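Local coordinates for cobalamin biosynthesis protein CobN (Mycobacterium tuberculosis, PDB 7C6O), which forms the large, probably catalytic subunit of cobaltochelatase, the enzyme that inserts cobalt into the corrin ring during cobalamin biosynthesis, at residues Ala82-Ile87 with Asp158-Thr163; Asp101-Ile104 with Pro109-Leu112; Ile139-Gly144 with Arg150-Phe155; Phe155-Asp158 with Gly164-Phe167. All blocks are in the same frame, centred on the assembly; numbering follows the deposited sequence.

Contact 1: residues Ala82-Ile87 with Asp158-Thr163; sequences ASIVVI and DTVLMT
I84 meets V160 and L161 tip to tip through a single methyl, CD1, which lies 3.9 Å from V160 CB and 4.1 Å from L161 CD1. This apolar group is the heart of the contact. The isoleucine arm is stretched out, with CG1 placed opposite the carbonyl carbon (chi1 -53°) and CD1 extended beyond it, so the methyl leaves the strand and reaches the last turn of helix 146-161. S83 adds to the edge of the patch through its CB, 4.1 Å from L161 CD1.

The polar interactions stay within one side or go to neighbours. In the strand, I84 pairs its backbone with L43 and V85 pairs with V111, which sets strand 84-89 inside a four-stranded parallel sheet. L156, earlier on helix 146-161, packs on the same side of the strand against I84 and V86, so the helix covers one face of this alpha/beta sheet. At the helix end M162 takes positive phi and turns the chain, and T163 OG1 then donates to D158 OD1 over 2.6 Å, using the anti lone pair of that oxygen.

Between these two segments the contact is apolar side-chain packing. The directional bonds act within each element: backbone pairing holds the strand, and the T163-D158 bond helps close the turn beyond the helix, where D158 also takes the F165 and G166 amides.

Contact 2: residues Asp101-Ile104 with Pro109-Leu112; sequences DTVI and PAVL
V103 and I104 of helix 97-105 pack on A110 and L112 of strand 110-114, the second strand of the beta-alpha-beta crossover 84-89, 97-105, 110-114. The two elements pack through side chains, and the closest CA pair, I104 and A110, is 6.5 Å apart.

V103 points toward the strand. Its CG1 branch, set opposite the backbone N (chi1 173°), comes to rest 3.8 Å from A110 CB. The same valine also packs on V85 and I87 of the neighbouring strand, so it bridges the two parallel strands that the helix connects.

I104 starts off to one side of the direct line to the strand, but its extended arm swings CD1 in toward L112. The two side chains cross at about a right angle and touch through their CD1 methyls. A110 and L112, two residues apart on the strand, face the helix together, while V111 between them points to the other face of the sheet, where A134, A137 and L156 receive it.

Beyond the helix contact, the backbone of this strand is tied to the segment after helix 121-126, A110 N bonding to T128 OG1 and L112 N to the OG of S127, a residue that with D125 belongs to a sodium site whose ion lies about 8 Å from the side chain of L112. Where I104 and L112 touch, methyl meets methyl, CD1 to CD1, at 4.2 Å.

Contact 3: residues Ile139-Gly144 with Arg150-Phe155; sequences IYLAHG and RELHAF
The ring of Y140 lies over L152, with its centre almost directly above the leucine CA: that atom is 4.1 Å from the ring centroid and 5° off the ring normal, a CH-pi contact made by the main chain of the facing helix. L152 CB lies over the same face near CG of Y140, and its CD1 comes within 3.7 Å of Y140 CD2. With CG of L152 opposite its backbone N (chi1 173°), CD1 is directed to the tyrosine and CD2 to L141, where it lies 3.9 Å from L141 CD2. Those two leucines cross at about a right angle.

Helix segments 139-143 and 150-155 form an antiparallel helical hairpin, their axes 10.0 Å apart at closest approach and inclined at 171°. G144, with positive phi, ends the first helix, and its N still closes the final turn on Y140 O. One side of the hairpin rests on the parallel sheet, where L141 touches V86 and R88.

Further along the tyrosine, F155 packs obliquely, CG to Y140 CE2 at 3.7 Å, the ring planes steeply inclined to each other. E151 contributes its aliphatic root, CB lying 3.8 Å from Y140 CE1, before a bend in the chain carries the carboxylate away. Both polar ends finish on one residue of the following loop: Y140 OH bonds to T168 O, and E151 OE1 takes the N-H of T168.

Contact 4: residues Phe155-Asp158 with Gly164-Phe167; sequences FLCD and GFGF
Segment 164-167 doubles back along the end of helix 146-161, bringing the CA atoms of F155 and F167, and likewise of D158 and G164, to 5.6 Å. D158 receives the turn with both carboxylate oxygens. F165 N donates to D158 OD1 at 2.9 Å, arriving on the syn side and 15° out of the carboxylate plane. G166 N donates to the syn lone pair of D158 OD2 at 2.6 Å, and G166 itself has positive phi.

On one side of this grip, F155 turns its edge to the face of F167 in a T-shaped pair, planes 88° apart, with F155 CD1 3.6 Å from F167 CE1. F167 adopts the crowded position, its CG wedged between backbone N and carbonyl carbon (chi1 55°), which lays the ring over the helix backbone so that F155 CA also makes a CH-pi contact. On the other side, C157 CB packs obliquely against F165, 4.0 Å from CD2.

Two amide N-H groups plus the T163 hydroxyl thus converge on one carboxylate, which probably stabilises its ionised form and holds the loop's path, while the aromatic rings flank it.

How the contacts relate
Contacts 2 and 3 are buried and apolar across their interfaces, while contacts 1 and 4 lie at the partly exposed end of helix 146-161. That helix is used by contacts 1, 3 and 4: its middle packs in the helical hairpin, its last turn on strand 84-89, and the loop after it folds back onto it. Contact 2 works from the other face of the same parallel sheet. V111 links the two sides, as its backbone pairs with V85 and its side chain meets L156. Chemistry follows place: aliphatic packing at the sheet, mixed leucine and aromatic packing in contact 3, and aromatic packing plus backbone N-H to carboxylate hydrogen bonds in contact 4, where the loop backbone meets a carboxylate.

Contact 1: residues Ala82-Ile87 with Asp158-Thr163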
loop_
_atom_site.group_PDB
_atom_site.type_symbol
_atom_site.label_atom_id
_atom_site.label_comp_id
_atom_site.label_asym_id
_atom_site.label_seq_id
_atom_site.Cartn_x
_atom_site.Cartn_y
_atom_site.Cartn_z
ATOM N N ALA A 82 40.838 -23.018 31.280
ATOM C CA ALA A 82 39.857 -24.094 31.256
ATOM C C ALA A 82 40.365 -25.335 31.980
ATOM O O ALA A 82 41.530 -25.720 31.841
ATOM C CB ALA A 82 39.492 -24.452 29.814
ATOM N N SER A 83 39.474 -25.959 32.753
ATOM C CA SER A 83 39.718 -27.285 33.309
ATOM C C SER A 83 39.170 -28.386 32.415
ATOM O O SER A 83 39.712 -29.499 32.402
ATOM C CB SER A 83 39.088 -27.406 34.700
ATOM O OG SER A 83 39.573 -26.405 35.575
ATOM N N ILE A 84 38.090 -28.096 31.694
ATOM C CA ILE A 84 37.497 -28.996 30.711
ATOM C C ILE A 84 37.088 -28.153 29.514
ATOM O O ILE A 84 36.650 -27.010 29.673
ATOM C CB ILE A 84 36.274 -29.751 31.277
ATOM C CG1 ILE A 84 36.616 -30.458 32.588
ATOM C CG2 ILE A 84 35.747 -30.761 30.266
ATOM C CD1 ILE A 84 35.419 -31.107 33.245
ATOM N N VAL A 85 37.231 -28.712 28.315
ATOM C CA VAL A 85 36.817 -28.044 27.089
ATOM C C VAL A 85 35.769 -28.903 26.396
ATOM O O VAL A 85 35.905 -30.129 26.325
ATOM C CB VAL A 85 38.008 -27.778 26.145
ATOM C CG1 VAL A 85 37.569 -26.890 24.983
ATOM C CG2 VAL A 85 39.152 -27.139 26.904
ATOM N N VAL A 86 34.723 -28.253 25.892
ATOM C CA VAL A 86 33.679 -28.896 25.104
ATOM C C VAL A 86 33.592 -28.181 23.767
ATOM O O VAL A 86 33.480 -26.952 23.726
ATOM C CB VAL A 86 32.318 -28.863 25.820
ATOM C CG1 VAL A 86 31.245 -29.501 24.948
ATOM C CG2 VAL A 86 32.411 -29.565 27.153
ATOM N N ILE A 87 33.638 -28.949 22.682
ATOM C CA ILE A 87 33.550 -28.419 21.326
ATOM C C ILE A 87 32.340 -29.048 20.645
ATOM O O ILE A 87 32.209 -30.276 20.624
ATOM C CB ILE A 87 34.834 -28.701 20.526
ATOM C CG1 ILE A 87 36.047 -28.060 21.209
ATOM C CG2 ILE A 87 34.692 -28.206 19.094
ATOM C CD1 ILE A 87 37.368 -28.407 20.552
ATOM N N ASP A 158 32.008 -33.730 37.737
ATOM C CA ASP A 158 31.997 -34.937 38.561
ATOM C C ASP A 158 32.596 -36.125 37.821
ATOM O O ASP A 158 33.277 -36.961 38.427
ATOM C CB ASP A 158 30.572 -35.261 39.012
ATOM C CG ASP A 158 30.046 -34.284 40.044
ATOM O OD1 ASP A 158 30.734 -33.278 40.325
ATOM O OD2 ASP A 158 28.941 -34.530 40.576
ATOM N N THR A 159 32.350 -36.225 36.514
ATOM C CA THR A 159 32.834 -37.372 35.755
ATOM C C THR A 159 34.328 -37.272 35.483
ATOM O O THR A 159 35.065 -38.248 35.665
ATOM C CB THR A 159 32.065 -37.495 34.433
ATOM O OG1 THR A 159 30.676 -37.702 34.706
ATOM C CG2 THR A 159 32.600 -38.660 33.608
ATOM N N VAL A 160 34.792 -36.103 35.047
ATOM C CA VAL A 160 36.176 -35.937 34.615
ATOM C C VAL A 160 37.092 -35.602 35.784
ATOM O O VAL A 160 38.173 -36.178 35.920
ATOM C CB VAL A 160 36.258 -34.859 33.512
ATOM C CG1 VAL A 160 37.706 -34.620 33.104
ATOM C CG2 VAL A 160 35.414 -35.271 32.306
ATOM N N LEU A 161 36.689 -34.664 36.640
ATOM C CA LEU A 161 37.534 -34.208 37.735
ATOM C C LEU A 161 37.214 -34.882 39.061
ATOM O O LEU A 161 37.918 -34.636 40.048
ATOM C CB LEU A 161 37.409 -32.688 37.897
ATOM C CG LEU A 161 37.669 -31.891 36.618
ATOM C CD1 LEU A 161 37.302 -30.434 36.819
ATOM C CD2 LEU A 161 39.118 -32.033 36.183
ATOM N N MET A 162 36.170 -35.712 39.105
ATOM C CA MET A 162 35.754 -36.430 40.311
ATOM C C MET A 162 35.382 -35.480 41.446
ATOM O O MET A 162 35.594 -35.781 42.626
ATOM C CB MET A 162 36.823 -37.434 40.755
ATOM C CG MET A 162 37.194 -38.416 39.647
ATOM S SD MET A 162 38.176 -39.824 40.191
ATOM C CE MET A 162 36.965 -40.728 41.153
ATOM N N THR A 163 34.813 -34.328 41.095
ATOM C CA THR A 163 34.155 -33.473 42.066
ATOM C C THR A 163 32.844 -34.117 42.514
ATOM O O THR A 163 32.465 -35.203 42.067
ATOM C CB THR A 163 33.904 -32.086 41.476
ATOM O OG1 THR A 163 33.136 -32.210 40.270
ATOM C CG2 THR A 163 35.221 -31.386 41.172
#

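Contact 2: residues Asp101-Ile104 with Pro109-Leu112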
loop_
_atom_site.group_PDB
_atom_site.type_symbol
_atom_site.label_atom_id
_atom_site.label_comp_id
_atom_site.label_asym_id
_atom_site.label_seq_id
_atom_site.Cartn_x
_atom_site.Cartn_y
_atom_site.Cartn_z
ATOM N N ASP A 101 42.730 -29.826 16.903
ATOM C CA ASP A 101 44.090 -30.300 17.147
ATOM C C ASP A 101 44.777 -29.477 18.230
ATOM O O ASP A 101 45.529 -30.020 19.049
ATOM C CB ASP A 101 44.907 -30.262 15.855
ATOM C CG ASP A 101 44.494 -31.338 14.870
ATOM O OD1 ASP A 101 43.845 -32.318 15.294
ATOM O OD2 ASP A 101 44.826 -31.209 13.673
ATOM N N THR A 102 44.528 -28.164 18.253
ATOM C CA THR A 102 45.138 -27.310 19.268
ATOM C C THR A 102 44.640 -27.668 20.663
ATOM O O THR A 102 45.428 -27.742 21.613
ATOM C CB THR A 102 44.848 -25.841 18.955
ATOM O OG1 THR A 102 45.485 -25.479 17.722
ATOM C CG2 THR A 102 45.361 -24.940 20.069
ATOM N N VAL A 103 43.334 -27.901 20.804
ATOM C CA VAL A 103 42.777 -28.254 22.109
ATOM C C VAL A 103 43.351 -29.580 22.591
ATOM O O VAL A 103 43.784 -29.710 23.742
ATOM C CB VAL A 103 41.240 -28.290 22.038
ATOM C CG1 VAL A 103 40.658 -28.817 23.339
ATOM C CG2 VAL A 103 40.702 -26.903 21.739
ATOM N N ILE A 104 43.380 -30.579 21.707
ATOM C CA ILE A 104 43.865 -31.903 22.091
ATOM C C ILE A 104 45.342 -31.848 22.462
ATOM O O ILE A 104 45.773 -32.468 23.442
ATOM C CB ILE A 104 43.590 -32.913 20.962
ATOM C CG1 ILE A 104 42.086 -33.185 20.860
ATOM C CG2 ILE A 104 44.367 -34.203 21.187
ATOM C CD1 ILE A 104 41.699 -34.054 19.693
ATOM N N PRO A 109 41.402 -31.945 29.262
ATOM C CA PRO A 109 40.386 -32.919 28.838
ATOM C C PRO A 109 39.374 -32.285 27.895
ATOM O O PRO A 109 38.790 -31.239 28.191
ATOM C CB PRO A 109 39.741 -33.353 30.159
ATOM C CG PRO A 109 40.817 -33.140 31.179
ATOM C CD PRO A 109 41.561 -31.913 30.727
ATOM N N ALA A 110 39.180 -32.919 26.742
ATOM C CA ALA A 110 38.401 -32.348 25.653
ATOM C C ALA A 110 37.221 -33.250 25.320
ATOM O O ALA A 110 37.394 -34.455 25.102
ATOM C CB ALA A 110 39.272 -32.137 24.410
ATOM N N VAL A 111 36.033 -32.658 25.275
ATOM C CA VAL A 111 34.800 -33.348 24.908
ATOM C C VAL A 111 34.380 -32.829 23.540
ATOM O O VAL A 111 34.083 -31.637 23.389
ATOM C CB VAL A 111 33.695 -33.117 25.952
ATOM C CG1 VAL A 111 32.522 -34.052 25.709
ATOM C CG2 VAL A 111 34.250 -33.291 27.363
ATOM N N LEU A 112 34.357 -33.712 22.545
ATOM C CA LEU A 112 34.042 -33.343 21.167
ATOM C C LEU A 112 32.703 -33.952 20.783
ATOM O O LEU A 112 32.547 -35.176 20.809
ATOM C CB LEU A 112 35.132 -33.822 20.208
ATOM C CG LEU A 112 36.585 -33.530 20.579
ATOM C CD1 LEU A 112 37.522 -34.172 19.560
ATOM C CD2 LEU A 112 36.839 -32.037 20.682
#

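Contact 3: residues Ile139-Gly144 with Arg150-Phe155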
loop_
_atom_site.group_PDB
_atom_site.type_symbol
_atom_site.label_atom_id
_atom_site.label_comp_id
_atom_site.label_asym_id
_atom_site.label_seq_id
_atom_site.Cartn_x
_atom_site.Cartn_y
_atom_site.Cartn_z
ATOM N N ILE A 139 24.146 -35.660 24.239
ATOM C CA ILE A 139 22.711 -35.642 24.500
ATOM C C ILE A 139 22.313 -34.375 25.248
ATOM O O ILE A 139 21.298 -33.744 24.924
ATOM C CB ILE A 139 22.302 -36.916 25.262
ATOM C CG1 ILE A 139 22.593 -38.152 24.406
ATOM C CG2 ILE A 139 20.830 -36.860 25.654
ATOM C CD1 ILE A 139 22.334 -39.472 25.106
ATOM N N TYR A 140 23.096 -33.981 26.261
ATOM C CA TYR A 140 22.825 -32.739 26.980
ATOM C C TYR A 140 22.691 -31.567 26.017
ATOM O O TYR A 140 21.765 -30.756 26.123
ATOM C CB TYR A 140 23.939 -32.445 27.990
ATOM C CG TYR A 140 23.819 -33.111 29.342
ATOM C CD1 TYR A 140 22.811 -32.754 30.234
ATOM C CD2 TYR A 140 24.747 -34.059 29.751
ATOM C CE1 TYR A 140 22.718 -33.349 31.485
ATOM C CE2 TYR A 140 24.663 -34.659 30.992
ATOM C CZ TYR A 140 23.650 -34.301 31.855
ATOM O OH TYR A 140 23.575 -34.904 33.089
ATOM N N LEU A 141 23.617 -31.469 25.063
ATOM C CA LEU A 141 23.638 -30.336 24.148
ATOM C C LEU A 141 22.617 -30.483 23.027
ATOM O O LEU A 141 22.076 -29.475 22.559
ATOM C CB LEU A 141 25.049 -30.165 23.580
ATOM C CG LEU A 141 26.072 -29.708 24.627
ATOM C CD1 LEU A 141 27.501 -29.968 24.172
ATOM C CD2 LEU A 141 25.869 -28.232 24.940
ATOM N N ALA A 142 22.342 -31.714 22.588
ATOM C CA ALA A 142 21.330 -31.921 21.555
ATOM C C ALA A 142 19.957 -31.481 22.043
ATOM O O ALA A 142 19.223 -30.786 21.331
ATOM C CB ALA A 142 21.306 -33.386 21.120
ATOM N N HIS A 143 19.589 -31.879 23.264
ATOM C CA HIS A 143 18.341 -31.394 23.846
ATOM C C HIS A 143 18.425 -29.908 24.161
ATOM O O HIS A 143 17.475 -29.158 23.907
ATOM C CB HIS A 143 17.998 -32.186 25.107
ATOM C CG HIS A 143 17.546 -33.586 24.836
ATOM N ND1 HIS A 143 16.548 -33.883 23.933
ATOM C CD2 HIS A 143 17.947 -34.770 25.357
ATOM C CE1 HIS A 143 16.358 -35.191 23.904
ATOM N NE2 HIS A 143 17.194 -35.752 24.758
ATOM N N GLY A 144 19.552 -29.466 24.717
ATOM C CA GLY A 144 19.763 -28.062 24.984
ATOM C C GLY A 144 18.890 -27.528 26.109
ATOM O O GLY A 144 18.280 -28.262 26.890
ATOM N N ARG A 150 23.199 -26.357 32.594
ATOM C CA ARG A 150 23.608 -26.313 33.993
ATOM C C ARG A 150 24.037 -27.692 34.480
ATOM O O ARG A 150 25.090 -27.840 35.116
ATOM C CB ARG A 150 22.472 -25.759 34.855
ATOM C CG ARG A 150 22.769 -25.765 36.347
ATOM C CD ARG A 150 21.681 -25.066 37.152
ATOM N NE ARG A 150 20.357 -25.243 36.563
ATOM C CZ ARG A 150 19.658 -24.268 35.989
ATOM N NH1 ARG A 150 20.151 -23.038 35.934
ATOM N NH2 ARG A 150 18.464 -24.523 35.474
ATOM N N GLU A 151 23.242 -28.721 34.175
ATOM C CA GLU A 151 23.597 -30.071 34.604
ATOM C C GLU A 151 24.803 -30.605 33.841
ATOM O O GLU A 151 25.579 -31.390 34.395
ATOM C CB GLU A 151 22.401 -31.011 34.443
ATOM C CG GLU A 151 21.183 -30.596 35.260
ATOM C CD GLU A 151 21.480 -30.498 36.744
ATOM O OE1 GLU A 151 22.049 -31.459 37.307
ATOM O OE2 GLU A 151 21.155 -29.451 37.348
ATOM N N LEU A 152 24.982 -30.190 32.581
ATOM C CA LEU A 152 26.155 -30.618 31.824
ATOM C C LEU A 152 27.443 -30.218 32.529
ATOM O O LEU A 152 28.388 -31.013 32.612
ATOM C CB LEU A 152 26.128 -30.028 30.413
ATOM C CG LEU A 152 27.389 -30.278 29.577
ATOM C CD1 LEU A 152 27.562 -31.767 29.254
ATOM C CD2 LEU A 152 27.368 -29.440 28.304
ATOM N N HIS A 153 27.497 -28.988 33.042
ATOM C CA HIS A 153 28.685 -28.528 33.751
ATOM C C HIS A 153 28.993 -29.434 34.937
ATOM O O HIS A 153 30.141 -29.847 35.137
ATOM C CB HIS A 153 28.488 -27.083 34.208
ATOM C CG HIS A 153 29.730 -26.441 34.739
ATOM N ND1 HIS A 153 30.314 -26.819 35.929
ATOM C CD2 HIS A 153 30.495 -25.436 34.248
ATOM C CE1 HIS A 153 31.389 -26.080 36.144
ATOM N NE2 HIS A 153 31.520 -25.234 35.139
ATOM N N ALA A 154 27.970 -29.760 35.729
ATOM C CA ALA A 154 28.177 -30.617 36.893
ATOM C C ALA A 154 28.504 -32.047 36.477
ATOM O O ALA A 154 29.355 -32.699 37.094
ATOM C CB ALA A 154 26.941 -30.584 37.789
ATOM N N PHE A 155 27.835 -32.551 35.437
ATOM C CA PHE A 155 28.134 -33.890 34.940
ATOM C C PHE A 155 29.597 -34.006 34.533
ATOM O O PHE A 155 30.275 -34.980 34.877
ATOM C CB PHE A 155 27.223 -34.235 33.761
ATOM C CG PHE A 155 27.660 -35.456 32.999
ATOM C CD1 PHE A 155 27.426 -36.726 33.505
ATOM C CD2 PHE A 155 28.321 -35.333 31.785
ATOM C CE1 PHE A 155 27.835 -37.852 32.814
ATOM C CE2 PHE A 155 28.733 -36.454 31.085
ATOM C CZ PHE A 155 28.492 -37.716 31.600
#

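Contact 4: residues Phe155-Asp158 with Gly164-Phe167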
loop_
_atom_site.group_PDB
_atom_site.type_symbol
_atom_site.label_atom_id
_atom_site.label_comp_id
_atom_site.label_asym_id
_atom_site.label_seq_id
_atom_site.Cartn_x
_atom_site.Cartn_y
_atom_site.Cartn_z
ATOM N N PHE A 155 27.835 -32.551 35.437
ATOM C CA PHE A 155 28.134 -33.890 34.940
ATOM C C PHE A 155 29.597 -34.006 34.533
ATOM O O PHE A 155 30.275 -34.980 34.877
ATOM C CB PHE A 155 27.223 -34.235 33.761
ATOM C CG PHE A 155 27.660 -35.456 32.999
ATOM C CD1 PHE A 155 27.426 -36.726 33.505
ATOM C CD2 PHE A 155 28.321 -35.333 31.785
ATOM C CE1 PHE A 155 27.835 -37.852 32.814
ATOM C CE2 PHE A 155 28.733 -36.454 31.085
ATOM C CZ PHE A 155 28.492 -37.716 31.600
ATOM N N LEU A 156 30.103 -33.015 33.797
ATOM C CA LEU A 156 31.480 -33.090 33.324
ATOM C C LEU A 156 32.471 -32.965 34.473
ATOM O O LEU A 156 33.469 -33.693 34.520
ATOM C CB LEU A 156 31.733 -32.009 32.279
ATOM C CG LEU A 156 30.994 -32.236 30.964
ATOM C CD1 LEU A 156 31.182 -31.038 30.062
ATOM C CD2 LEU A 156 31.498 -33.510 30.306
ATOM N N CYS A 157 32.213 -32.047 35.407
ATOM C CA CYS A 157 33.101 -31.890 36.554
ATOM C C CYS A 157 33.167 -33.171 37.378
ATOM O O CYS A 157 34.258 -33.665 37.690
ATOM C CB CYS A 157 32.637 -30.716 37.417
ATOM S SG CYS A 157 32.945 -29.098 36.689
ATOM N N ASP A 158 32.008 -33.730 37.737
ATOM C CA ASP A 158 31.997 -34.937 38.561
ATOM C C ASP A 158 32.596 -36.125 37.821
ATOM O O ASP A 158 33.277 -36.961 38.427
ATOM C CB ASP A 158 30.572 -35.261 39.012
ATOM C CG ASP A 158 30.046 -34.284 40.044
ATOM O OD1 ASP A 158 30.734 -33.278 40.325
ATOM O OD2 ASP A 158 28.941 -34.530 40.576
ATOM N N GLY A 164 32.132 -33.432 43.403
ATOM C CA GLY A 164 30.913 -33.991 43.955
ATOM C C GLY A 164 29.725 -33.053 43.921
ATOM O O GLY A 164 28.972 -32.967 44.896
ATOM N N PHE A 165 29.539 -32.348 42.805
ATOM C CA PHE A 165 28.398 -31.446 42.694
ATOM C C PHE A 165 27.080 -32.206 42.639
ATOM O O PHE A 165 26.065 -31.718 43.146
ATOM C CB PHE A 165 28.531 -30.562 41.451
ATOM C CG PHE A 165 29.670 -29.589 41.513
ATOM C CD1 PHE A 165 29.515 -28.360 42.134
ATOM C CD2 PHE A 165 30.891 -29.895 40.937
ATOM C CE1 PHE A 165 30.563 -27.459 42.189
ATOM C CE2 PHE A 165 31.944 -29.000 40.989
ATOM C CZ PHE A 165 31.779 -27.780 41.615
ATOM N N GLY A 166 27.075 -33.393 42.037
ATOM C CA GLY A 166 25.834 -34.081 41.751
ATOM C C GLY A 166 25.194 -33.519 40.499
ATOM O O GLY A 166 25.369 -32.337 40.188
ATOM N N PHE A 167 24.455 -34.347 39.764
ATOM C CA PHE A 167 23.874 -33.905 38.508
ATOM C C PHE A 167 22.636 -34.730 38.193
ATOM O O PHE A 167 22.486 -35.869 38.643
ATOM C CB PHE A 167 24.886 -34.004 37.355
ATOM C CG PHE A 167 25.486 -35.374 37.186
ATOM C CD1 PHE A 167 24.834 -36.348 36.447
ATOM C CD2 PHE A 167 26.708 -35.684 37.766
ATOM C CE1 PHE A 167 25.382 -37.607 36.292
ATOM C CE2 PHE A 167 27.262 -36.942 37.613
ATOM C CZ PHE A 167 26.599 -37.904 36.875
#